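Local coordinates for bumblebee peptidoglycan recognition protein SA (Bombus, PDB 5XZ4) that probably recognises bacterial peptidoglycan in insect innate immunity, showing a preference for Dap-type over Lys-type peptidoglycan, at residues T39-C44 with E55-Y60; V103-I108 with A126-G131; I144-K147 with A151-S154. All coordinates share one frame; numbering follows the deposited sequence.

Interaction 1. Residues T39-C44 with E55-Y60; sequences TVTAEC and ENIRSY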
ATOM      1  N   THR A  39       6.792   4.155   2.801  1.00  8.42           N
ATOM      2  CA  THR A  39       7.642   4.379   1.609  1.00  8.04           C
ATOM      3  C   THR A  39       9.053   4.842   1.917  1.00  8.65           C
ATOM      4  O   THR A  39       9.923   4.734   1.029  1.00 10.34           O
ATOM      5  CB  THR A  39       7.009   5.394   0.659  1.00  8.04           C
ATOM      6  OG1 THR A  39       6.900   6.643   1.352  1.00  8.49           O
ATOM      7  CG2 THR A  39       5.608   4.905   0.158  1.00  8.24           C
ATOM      8  N   VAL A  40       9.243   5.389   3.127  1.00  9.45           N
ATOM      9  CA  VAL A  40      10.499   6.048   3.584  1.00 10.72           C
ATOM     10  C   VAL A  40      10.721   7.392   2.879  1.00 10.63           C
ATOM     11  O   VAL A  40      11.727   8.067   3.125  1.00 12.96           O
ATOM     12  CB  VAL A  40      11.763   5.134   3.478  1.00 11.43           C
ATOM     13  CG1 VAL A  40      12.980   5.694   4.211  1.00 14.47           C
ATOM     14  CG2 VAL A  40      11.476   3.774   4.067  1.00 13.74           C
ATOM     15  N   THR A  41       9.799   7.819   2.035  1.00 10.26           N
ATOM     16  CA  THR A  41       9.873   9.147   1.428  1.00 10.59           C
ATOM     17  C   THR A  41       9.429  10.202   2.441  1.00 10.85           C
ATOM     18  O   THR A  41       8.963   9.899   3.542  1.00 11.82           O
ATOM     19  CB  THR A  41       9.006   9.255   0.158  1.00 10.09           C
ATOM     20  OG1 THR A  41       7.611   9.109   0.494  1.00 10.72           O
ATOM     21  CG2 THR A  41       9.377   8.208  -0.860  1.00 10.59           C
ATOM     22  N   ALA A  42       9.616  11.470   2.087  1.00 10.88           N
ATOM     23  CA  ALA A  42       8.939  12.549   2.793  1.00 11.65           C
ATOM     24  C   ALA A  42       7.414  12.357   2.750  1.00 11.63           C
ATOM     25  O   ALA A  42       6.874  11.722   1.836  1.00 11.79           O
ATOM     26  CB  ALA A  42       9.314  13.882   2.165  1.00 12.54           C
ATOM     27  N   GLU A  43       6.737  12.903   3.758  1.00 11.53           N
ATOM     28  CA  GLU A  43       5.265  12.983   3.743  1.00 11.28           C
ATOM     29  C   GLU A  43       4.739  13.991   2.703  1.00 13.03           C
ATOM     30  O   GLU A  43       5.482  14.855   2.201  1.00 14.55           O
ATOM     31  CB  GLU A  43       4.751  13.336   5.143  1.00 11.98           C
ATOM     32  CG  GLU A  43       5.067  12.245   6.163  1.00 14.09           C
ATOM     33  CD  GLU A  43       4.564  12.556   7.551  1.00 16.23           C
ATOM     34  OE1 GLU A  43       5.361  12.484   8.501  1.00 19.57           O
ATOM     35  OE2 GLU A  43       3.353  12.871   7.694  1.00 18.84           O
ATOM     36  N   CYS A  44       3.466  13.867   2.358  1.00 12.57           N
ATOM     37  CA  CYS A  44       2.809  14.774   1.419  1.00 12.90           C
ATOM     38  C   CYS A  44       1.463  15.160   2.011  1.00 13.54           C
ATOM     39  O   CYS A  44       0.824  14.335   2.665  1.00 13.79           O
ATOM     40  CB  CYS A  44       2.646  14.087   0.052  1.00 12.85           C
ATOM     41  SG  CYS A  44       1.639  12.552   0.025  1.00 14.38           S
ATOM     42  N   GLU A  55       4.373   9.626  -8.467  1.00  8.33           N
ATOM     43  CA  GLU A  55       5.083   9.635  -9.750  1.00  8.28           C
ATOM     44  C   GLU A  55       6.605   9.390  -9.573  1.00  8.10           C
ATOM     45  O   GLU A  55       7.195   8.642 -10.354  1.00  8.77           O
ATOM     46  CB  GLU A  55       4.798  10.965 -10.490  1.00  8.80           C
ATOM     47  CG  GLU A  55       5.763  11.340 -11.631  1.00  9.45           C
ATOM     48  CD  GLU A  55       5.894  10.315 -12.751  1.00 11.76           C
ATOM     49  OE1 GLU A  55       4.965   9.480 -12.946  1.00 11.44           O
ATOM     50  OE2 GLU A  55       6.972  10.343 -13.438  1.00 13.23           O
ATOM     51  N   ASN A  56       7.209  10.017  -8.566  1.00  8.04           N
ATOM     52  CA  ASN A  56       8.638   9.802  -8.326  1.00  8.05           C
ATOM     53  C   ASN A  56       9.037   8.442  -7.750  1.00  7.82           C
ATOM     54  O   ASN A  56      10.093   7.916  -8.113  1.00  8.66           O
ATOM     55  CB  ASN A  56       9.185  10.983  -7.579  1.00  9.32           C
ATOM     56  CG  ASN A  56       9.395  12.159  -8.530  1.00 10.28           C
ATOM     57  OD1 ASN A  56      10.423  12.228  -9.214  1.00 12.48           O
ATOM     58  ND2 ASN A  56       8.358  12.974  -8.704  1.00 10.95           N
ATOM     59  N   ILE A  57       8.152   7.830  -6.957  1.00  7.57           N
ATOM     60  CA  ILE A  57       8.397   6.447  -6.553  1.00  7.09           C
ATOM     61  C   ILE A  57       8.273   5.511  -7.766  1.00  6.46           C
ATOM     62  O   ILE A  57       9.138   4.643  -7.982  1.00  7.53           O
ATOM     63  CB  ILE A  57       7.425   6.019  -5.429  1.00  6.81           C
ATOM     64  CG1 ILE A  57       7.657   6.886  -4.180  1.00  7.33           C
ATOM     65  CG2 ILE A  57       7.630   4.536  -5.107  1.00  7.21           C
ATOM     66  CD1 ILE A  57       6.530   6.852  -3.143  1.00  8.20           C
ATOM     67  N   ARG A  58       7.216   5.719  -8.573  1.00  6.04           N
ATOM     68  CA  ARG A  58       7.061   4.945  -9.807  1.00  6.15           C
ATOM     69  C   ARG A  58       8.316   5.068 -10.713  1.00  6.64           C
ATOM     70  O   ARG A  58       8.831   4.074 -11.238  1.00  6.85           O
ATOM     71  CB  ARG A  58       5.821   5.397 -10.607  1.00  6.45           C
ATOM     72  CG  ARG A  58       5.591   4.610 -11.888  1.00  6.17           C
ATOM     73  CD  ARG A  58       5.030   5.493 -12.999  1.00  6.69           C
ATOM     74  NE  ARG A  58       5.874   6.653 -13.337  1.00  7.09           N
ATOM     75  CZ  ARG A  58       7.012   6.603 -14.032  1.00  7.17           C
ATOM     76  NH1 ARG A  58       7.661   7.759 -14.286  1.00  7.86           N
ATOM     77  NH2 ARG A  58       7.501   5.455 -14.501  1.00  8.02           N
ATOM     78  N   SER A  59       8.772   6.311 -10.928  1.00  6.69           N
ATOM     79  CA  SER A  59       9.937   6.564 -11.782  1.00  7.31           C
ATOM     80  C   SER A  59      11.155   5.766 -11.252  1.00  7.00           C
ATOM     81  O   SER A  59      11.863   5.117 -12.041  1.00  7.56           O
ATOM     82  CB  SER A  59      10.213   8.057 -11.763  1.00  8.17           C
ATOM     83  OG  SER A  59      11.351   8.370 -12.567  1.00  8.92           O
ATOM     84  N   TYR A  60      11.391   5.821  -9.942  1.00  7.14           N
ATOM     85  CA  TYR A  60      12.528   5.112  -9.351  1.00  7.33           C
ATOM     86  C   TYR A  60      12.389   3.576  -9.498  1.00  7.23           C
ATOM     87  O   TYR A  60      13.313   2.876  -9.914  1.00  7.78           O
ATOM     88  CB  TYR A  60      12.714   5.575  -7.904  1.00  8.04           C
ATOM     89  CG  TYR A  60      13.939   4.964  -7.247  1.00  7.93           C
ATOM     90  CD1 TYR A  60      15.248   5.372  -7.595  1.00  8.35           C
ATOM     91  CD2 TYR A  60      13.783   3.960  -6.276  1.00  8.24           C
ATOM     92  CE1 TYR A  60      16.350   4.765  -7.002  1.00  8.72           C
ATOM     93  CE2 TYR A  60      14.897   3.383  -5.674  1.00  8.86           C
ATOM     94  CZ  TYR A  60      16.172   3.786  -6.032  1.00  8.67           C
ATOM     95  OH  TYR A  60      17.278   3.202  -5.447  1.00 10.42           O
TER
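The end of Ile57, on helix 47-64, presses against two threonine methyls of the loop that follows strand 31-38. Its CD1 lies 3.9 Å from Thr39 CG2 and equally 3.9 Å from Thr41 CG2, while Ile57 CG1 follows at 4.0 Å from Thr41 CG2. The Ile57 side chain meets that of Thr39 at about a right angle and that of Thr41 on a slant. Each threonine holds CG2 anti to its carbonyl carbon (chi1 62° in Thr39, 65° in Thr41), which turns the methyl to the helix and puts the hydroxyl on another side. There the two hydroxyls join: Thr39 OG1 and Thr41 OG1 are hydrogen-bonded at 2.7 Å, which is likely to hold the rotation of both side chains and so the spacing of the methyls that receive Ile57. Thr39 OG1 is held further by Gly109 N. Within one turn of the helix, Arg58 and Glu55 form a salt bridge, the guanidinium gripping the carboxylate side-on, NE to OE1 at 3.0 Å and NH1 to OE2 at 2.8 Å; both oxygens lie close to the guanidinium plane, although OE1 is approached from above the carboxylate plane. Thr17 OG1 also bonds Glu55 OE1, linking this pair to the chain near helix 13-16. Farther along the loop, Cys44 is bonded to Cys50 of the same helix, so a disulfide and an apolar contact both tie loop to helix. The whole is a strand-loop-helix connection of the amidase-like fold of peptidoglycan recognition proteins, closed by a short disulfide loop.

Interaction 2. Residues V103-I108 with A126-G131; sequences VGIGFI and ALIHCG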
ATOM      1  N   VAL A 103      -2.236  -7.756  -1.167  1.00  9.61           N
ATOM      2  CA  VAL A 103      -2.031  -6.386  -1.660  1.00  9.16           C
ATOM      3  C   VAL A 103      -1.144  -5.663  -0.666  1.00  9.02           C
ATOM      4  O   VAL A 103      -1.247  -5.876   0.554  1.00  9.01           O
ATOM      5  CB  VAL A 103      -3.344  -5.627  -1.952  1.00 11.50           C
ATOM      6  CG1 VAL A 103      -3.997  -6.152  -3.221  1.00 13.47           C
ATOM      7  CG2 VAL A 103      -4.280  -5.705  -0.775  1.00 13.32           C
ATOM      8  N   GLY A 104      -0.269  -4.813  -1.210  1.00  8.24           N
ATOM      9  CA  GLY A 104       0.702  -4.054  -0.401  1.00  8.00           C
ATOM     10  C   GLY A 104       0.340  -2.581  -0.388  1.00  7.27           C
ATOM     11  O   GLY A 104       0.229  -1.970  -1.446  1.00  7.61           O
ATOM     12  N   ILE A 105       0.104  -2.031   0.799  1.00  7.11           N
ATOM     13  CA  ILE A 105      -0.365  -0.631   0.950  1.00  7.75           C
ATOM     14  C   ILE A 105       0.799   0.162   1.505  1.00  8.22           C
ATOM     15  O   ILE A 105       1.284  -0.102   2.605  1.00  9.17           O
ATOM     16  CB  ILE A 105      -1.552  -0.516   1.932  1.00  8.61           C
ATOM     17  CG1 ILE A 105      -2.770  -1.303   1.425  1.00  9.82           C
ATOM     18  CG2 ILE A 105      -1.935   0.954   2.123  1.00  9.14           C
ATOM     19  CD1 ILE A 105      -3.952  -1.337   2.402  1.00 10.71           C
ATOM     20  N   GLY A 106       1.290   1.117   0.699  1.00  7.85           N
ATOM     21  CA  GLY A 106       2.421   1.979   1.128  1.00  8.40           C
ATOM     22  C   GLY A 106       1.941   3.316   1.675  1.00  7.55           C
ATOM     23  O   GLY A 106       1.425   4.144   0.909  1.00  8.17           O
ATOM     24  N   PHE A 107       2.128   3.546   2.981  1.00  7.49           N
ATOM     25  CA  PHE A 107       1.879   4.864   3.597  1.00  7.91           C
ATOM     26  C   PHE A 107       3.024   5.781   3.158  1.00  8.28           C
ATOM     27  O   PHE A 107       4.213   5.434   3.377  1.00  8.55           O
ATOM     28  CB  PHE A 107       1.823   4.762   5.132  1.00  8.50           C
ATOM     29  CG  PHE A 107       0.514   4.234   5.698  1.00  8.29           C
ATOM     30  CD1 PHE A 107       0.056   2.942   5.391  1.00  8.31           C
ATOM     31  CD2 PHE A 107      -0.212   5.043   6.572  1.00  9.01           C
ATOM     32  CE1 PHE A 107      -1.141   2.479   5.960  1.00  8.40           C
ATOM     33  CE2 PHE A 107      -1.405   4.577   7.140  1.00  9.46           C
ATOM     34  CZ  PHE A 107      -1.838   3.304   6.827  1.00  9.14           C
ATOM     35  N   ILE A 108       2.685   6.928   2.569  1.00  8.20           N
ATOM     36  CA  ILE A 108       3.733   7.845   2.082  1.00  8.19           C
ATOM     37  C   ILE A 108       4.335   8.589   3.271  1.00  8.94           C
ATOM     38  O   ILE A 108       3.653   9.375   3.944  1.00  9.97           O
ATOM     39  CB  ILE A 108       3.189   8.814   1.007  1.00  8.05           C
ATOM     40  CG1 ILE A 108       2.691   8.026  -0.211  1.00  8.69           C
ATOM     41  CG2 ILE A 108       4.279   9.814   0.577  1.00  9.77           C
ATOM     42  CD1 ILE A 108       1.881   8.860  -1.206  1.00  9.53           C
ATOM     43  N   ALA A 126     -10.484   2.151   5.712  1.00  8.83           N
ATOM     44  CA  ALA A 126     -11.689   2.221   4.855  1.00  9.66           C
ATOM     45  C   ALA A 126     -11.451   1.446   3.555  1.00  9.93           C
ATOM     46  O   ALA A 126     -12.347   0.744   3.052  1.00 10.67           O
ATOM     47  CB  ALA A 126     -12.096   3.667   4.580  1.00 10.89           C
ATOM     48  N   LEU A 127     -10.225   1.523   3.020  1.00  9.94           N
ATOM     49  CA  LEU A 127      -9.864   0.729   1.852  1.00  9.13           C
ATOM     50  C   LEU A 127      -9.951  -0.786   2.125  1.00  9.32           C
ATOM     51  O   LEU A 127     -10.479  -1.551   1.310  1.00 10.26           O
ATOM     52  CB  LEU A 127      -8.431   1.098   1.374  1.00  9.46           C
ATOM     53  CG  LEU A 127      -7.923   0.420   0.085  1.00  9.62           C
ATOM     54  CD1 LEU A 127      -8.745   0.853  -1.126  1.00  9.73           C
ATOM     55  CD2 LEU A 127      -6.413   0.633  -0.126  1.00 10.36           C
ATOM     56  N   ILE A 128      -9.449  -1.224   3.291  1.00  9.40           N
ATOM     57  CA  ILE A 128      -9.521  -2.629   3.678  1.00 10.31           C
ATOM     58  C   ILE A 128     -10.999  -3.024   3.842  1.00 10.67           C
ATOM     59  O   ILE A 128     -11.419  -4.062   3.327  1.00 11.28           O
ATOM     60  CB  ILE A 128      -8.682  -2.898   4.949  1.00  9.94           C
ATOM     61  CG1 ILE A 128      -7.186  -2.731   4.636  1.00 10.82           C
ATOM     62  CG2 ILE A 128      -8.949  -4.299   5.484  1.00 10.95           C
ATOM     63  CD1 ILE A 128      -6.344  -2.544   5.862  1.00 11.47           C
ATOM     64  N   HIS A 129     -11.799  -2.197   4.526  1.00 10.51           N
ATOM     65  CA  HIS A 129     -13.230  -2.497   4.685  1.00 12.77           C
ATOM     66  C   HIS A 129     -13.963  -2.571   3.360  1.00 14.01           C
ATOM     67  O   HIS A 129     -14.790  -3.464   3.190  1.00 14.60           O
ATOM     68  CB  HIS A 129     -13.865  -1.502   5.634  1.00 13.06           C
ATOM     69  CG  HIS A 129     -13.584  -1.825   7.064  1.00 15.39           C
ATOM     70  ND1 HIS A 129     -14.423  -1.447   8.091  1.00 19.80           N
ATOM     71  CD2 HIS A 129     -12.583  -2.545   7.638  1.00 17.51           C
ATOM     72  CE1 HIS A 129     -13.921  -1.864   9.240  1.00 19.53           C
ATOM     73  NE2 HIS A 129     -12.831  -2.564   8.991  1.00 18.32           N
ATOM     74  N   CYS A 130     -13.657  -1.651   2.440  1.00 14.93           N
ATOM     75  CA  CYS A 130     -14.204  -1.627   1.086  1.00 18.13           C
ATOM     76  C   CYS A 130     -13.895  -2.926   0.376  1.00 15.73           C
ATOM     77  O   CYS A 130     -14.794  -3.552  -0.199  1.00 17.23           O
ATOM     78  CB  CYS A 130     -13.576  -0.459   0.309  1.00 21.74           C
ATOM     79  SG  CYS A 130     -13.864  -0.427  -1.481  1.00 29.77           S
ATOM     80  N   GLY A 131     -12.624  -3.332   0.424  1.00 14.55           N
ATOM     81  CA  GLY A 131     -12.167  -4.532  -0.250  1.00 15.33           C
ATOM     82  C   GLY A 131     -12.909  -5.765   0.242  1.00 14.31           C
ATOM     83  O   GLY A 131     -13.304  -6.612  -0.568  1.00 14.20           O
TER
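Ile105, on strand 102-107, reaches helix 118-134 at Leu127 and Ile128 through the end of its longer branch. From CB, which points to the helix, the side chain forks. The CG2 branch stays near the strand, 4.2 Å from CE1 of the Phe107 ring two residues on. The other branch starts at CG1, set anti to the carbonyl carbon (chi1 -62°), and continues fully extended (chi2 175°), which carries CD1 out toward the helix. CG1 itself comes no nearer than 4.4 Å to Leu127 CD2; the real contact is made one atom later. CD1 stands 4.0 Å from Leu127 CD2 and 4.2 Å from Ile128 CG1, touching two consecutive residues of one helical turn. The Leu127 side chain runs antiparallel alongside Ile105, whereas Ile128 comes in obliquely, its CB bond directed to the flank but its outer end nearer the strand. Dispersion and exclusion of water are the forces here: all three residues are buried. Their surroundings are also apolar, with Val34 and Ile76 of the adjoining strands against Ile105, and Phe74 and Trp88 against Leu127. Beyond them, Cys130 on the same helix is disulfide-bonded to Cys7, tying the N-terminal segment to the helix. Strand 102-107, helix 118-134 and, after the short strand 137-138, the parallel strand 141-145 follow in order, with strand 31-38 lying between 102-107 and 141-145 in the sheet; the contact thus belongs to the helix-on-sheet core of a beta-alpha-beta crossover in an amidase-like alpha/beta fold.

Interaction 3. Residues I144-K147 with A151-S154; sequences IGAK and ATMS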
ATOM      1  N   ILE A 144      -0.972  -7.522   8.092  1.00  9.90           N
ATOM      2  CA  ILE A 144       0.346  -7.638   8.766  1.00 10.26           C
ATOM      3  C   ILE A 144       1.266  -6.509   8.327  1.00  9.78           C
ATOM      4  O   ILE A 144       1.129  -6.004   7.203  1.00 10.25           O
ATOM      5  CB  ILE A 144       1.016  -9.015   8.543  1.00 11.37           C
ATOM      6  CG1 ILE A 144       1.176  -9.343   7.069  1.00 11.97           C
ATOM      7  CG2 ILE A 144       0.244 -10.128   9.257  1.00 12.82           C
ATOM      8  CD1 ILE A 144       2.027 -10.565   6.786  1.00 14.09           C
ATOM      9  N   GLY A 145       2.193  -6.108   9.206  1.00  9.86           N
ATOM     10  CA  GLY A 145       3.263  -5.169   8.797  1.00 10.12           C
ATOM     11  C   GLY A 145       4.323  -5.943   8.041  1.00 10.22           C
ATOM     12  O   GLY A 145       4.578  -7.115   8.359  1.00 10.53           O
ATOM     13  N   ALA A 146       4.974  -5.290   7.072  1.00 10.11           N
ATOM     14  CA  ALA A 146       6.039  -5.966   6.299  1.00 10.52           C
ATOM     15  C   ALA A 146       7.128  -6.639   7.156  1.00 10.50           C
ATOM     16  O   ALA A 146       7.554  -7.773   6.856  1.00 11.23           O
ATOM     17  CB  ALA A 146       6.677  -4.985   5.320  1.00 10.58           C
ATOM     18  N   LYS A 147       7.521  -5.961   8.238  1.00 10.94           N
ATOM     19  CA  LYS A 147       8.589  -6.449   9.118  1.00 12.17           C
ATOM     20  C   LYS A 147       8.272  -7.803   9.774  1.00 13.27           C
ATOM     21  O   LYS A 147       9.179  -8.458  10.243  1.00 14.56           O
ATOM     22  CB  LYS A 147       8.932  -5.417  10.211  1.00 12.83           C
ATOM     23  CG  LYS A 147       7.802  -5.058  11.179  1.00 14.38           C
ATOM     24  CD  LYS A 147       8.180  -3.924  12.131  1.00 18.00           C
ATOM     25  CE  LYS A 147       9.318  -4.310  13.056  1.00 20.49           C
ATOM     26  NZ  LYS A 147       9.870  -3.176  13.845  1.00 24.30           N
ATOM     27  N   ALA A 151      12.765  -9.234   6.175  1.00 14.40           N
ATOM     28  CA  ALA A 151      13.791  -8.470   6.889  1.00 16.35           C
ATOM     29  C   ALA A 151      13.778  -7.030   6.410  1.00 15.66           C
ATOM     30  O   ALA A 151      14.343  -6.707   5.350  1.00 15.20           O
ATOM     31  CB  ALA A 151      15.171  -9.099   6.710  1.00 17.44           C
ATOM     32  N   THR A 152      13.081  -6.183   7.172  1.00 13.56           N
ATOM     33  CA  THR A 152      12.868  -4.777   6.837  1.00 14.86           C
ATOM     34  C   THR A 152      12.432  -4.037   8.098  1.00 14.59           C
ATOM     35  O   THR A 152      11.893  -4.664   9.037  1.00 16.12           O
ATOM     36  CB  THR A 152      11.784  -4.612   5.748  1.00 14.08           C
ATOM     37  OG1 THR A 152      11.727  -3.234   5.367  1.00 13.81           O
ATOM     38  CG2 THR A 152      10.372  -5.106   6.211  1.00 14.29           C
ATOM     39  N   MET A 153      12.641  -2.721   8.128  1.00 16.28           N
ATOM     40  CA  MET A 153      12.030  -1.898   9.185  1.00 17.42           C
ATOM     41  C   MET A 153      10.613  -1.399   8.829  1.00 15.49           C
ATOM     42  O   MET A 153       9.871  -0.958   9.710  1.00 16.67           O
ATOM     43  CB  MET A 153      12.967  -0.769   9.653  1.00 22.45           C
ATOM     44  CG  MET A 153      14.179  -1.276  10.451  1.00 27.52           C
ATOM     45  SD  MET A 153      13.813  -2.187  11.979  1.00 33.22           S
ATOM     46  CE  MET A 153      13.574  -0.844  13.136  1.00 32.93           C
ATOM     47  N   SER A 154      10.227  -1.543   7.560  1.00 13.60           N
ATOM     48  CA  SER A 154       8.872  -1.166   7.082  1.00 12.72           C
ATOM     49  C   SER A 154       7.789  -1.944   7.882  1.00 12.37           C
ATOM     50  O   SER A 154       7.931  -3.171   8.072  1.00 12.18           O
ATOM     51  CB  SER A 154       8.802  -1.472   5.589  1.00 11.95           C
ATOM     52  OG  SER A 154       7.550  -1.059   5.052  1.00 11.63           O
TER
HETATM   53  O   HOH W   1      10.308  -0.842  12.447  1.00 26.08           O
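An ST turn at Thr152, in the loop beyond edge strand 141-145, folds back on Ala146 and Lys147. Thr152 OG1 accepts from Ser154 N at 3.1 Å, with a fairly straight N-H (160°). The first torsion of Thr152 (chi1 -174°) puts the hydroxyl opposite the backbone N and tucks CG2 between N and the carbonyl carbon, from where it rests on the Ala146-Lys147 peptide, 3.6 Å from Lys147 N. With an alanine here, Ser154 N would probably lose its hydroxyl acceptor, and a gap would be likely to open beside that peptide. Ser154 O receives a short but weak bond from Lys147 N (2.8 Å), sharply bent at 124°, and Ala146 CB packs against the same oxygen at 3.5 Å. In amidase relatives of the peptidoglycan recognition family, the residue corresponding to Ser154 is probably a zinc-binding cysteine; here its hydroxyl instead bonds His37 ND1 and His38 N, joining the loop to the end of strand 31-38. Lys147 CB lies 3.3 Å from Thr152 O, and the chain then runs past Ser154 O and bends at its third torsion, bringing NZ near the exposed Met153. A water bridges the two: it accepts from Lys147 NZ and donates to Met153 O, 2.8 Å each. Ser157 and Gln160 of helix 157-163 touch the lysine side chain as well.

In the fold
The three contacts follow one another along the chain without overlap, within a single amidase-like domain. Interactions 1 and 2 have centres about 17 Å apart yet touch: Thr39 N lies 2.9 Å from Phe107 O, a probable hydrogen bond where strands 31-38 and 102-107 end side by side. Interaction 3 is separate, its centre about 18 Å from interaction 1 and about 16 Å from interaction 2, with nearest atoms about 6 and 7 Å away. The central sheet relates all three: strand 31-38 leads into interaction 1, strand 102-107 carries interaction 2, and edge strand 141-145 opens interaction 3. Interactions 2 and 3 set a helix and a turn against it; interaction 1 ties loop to helix.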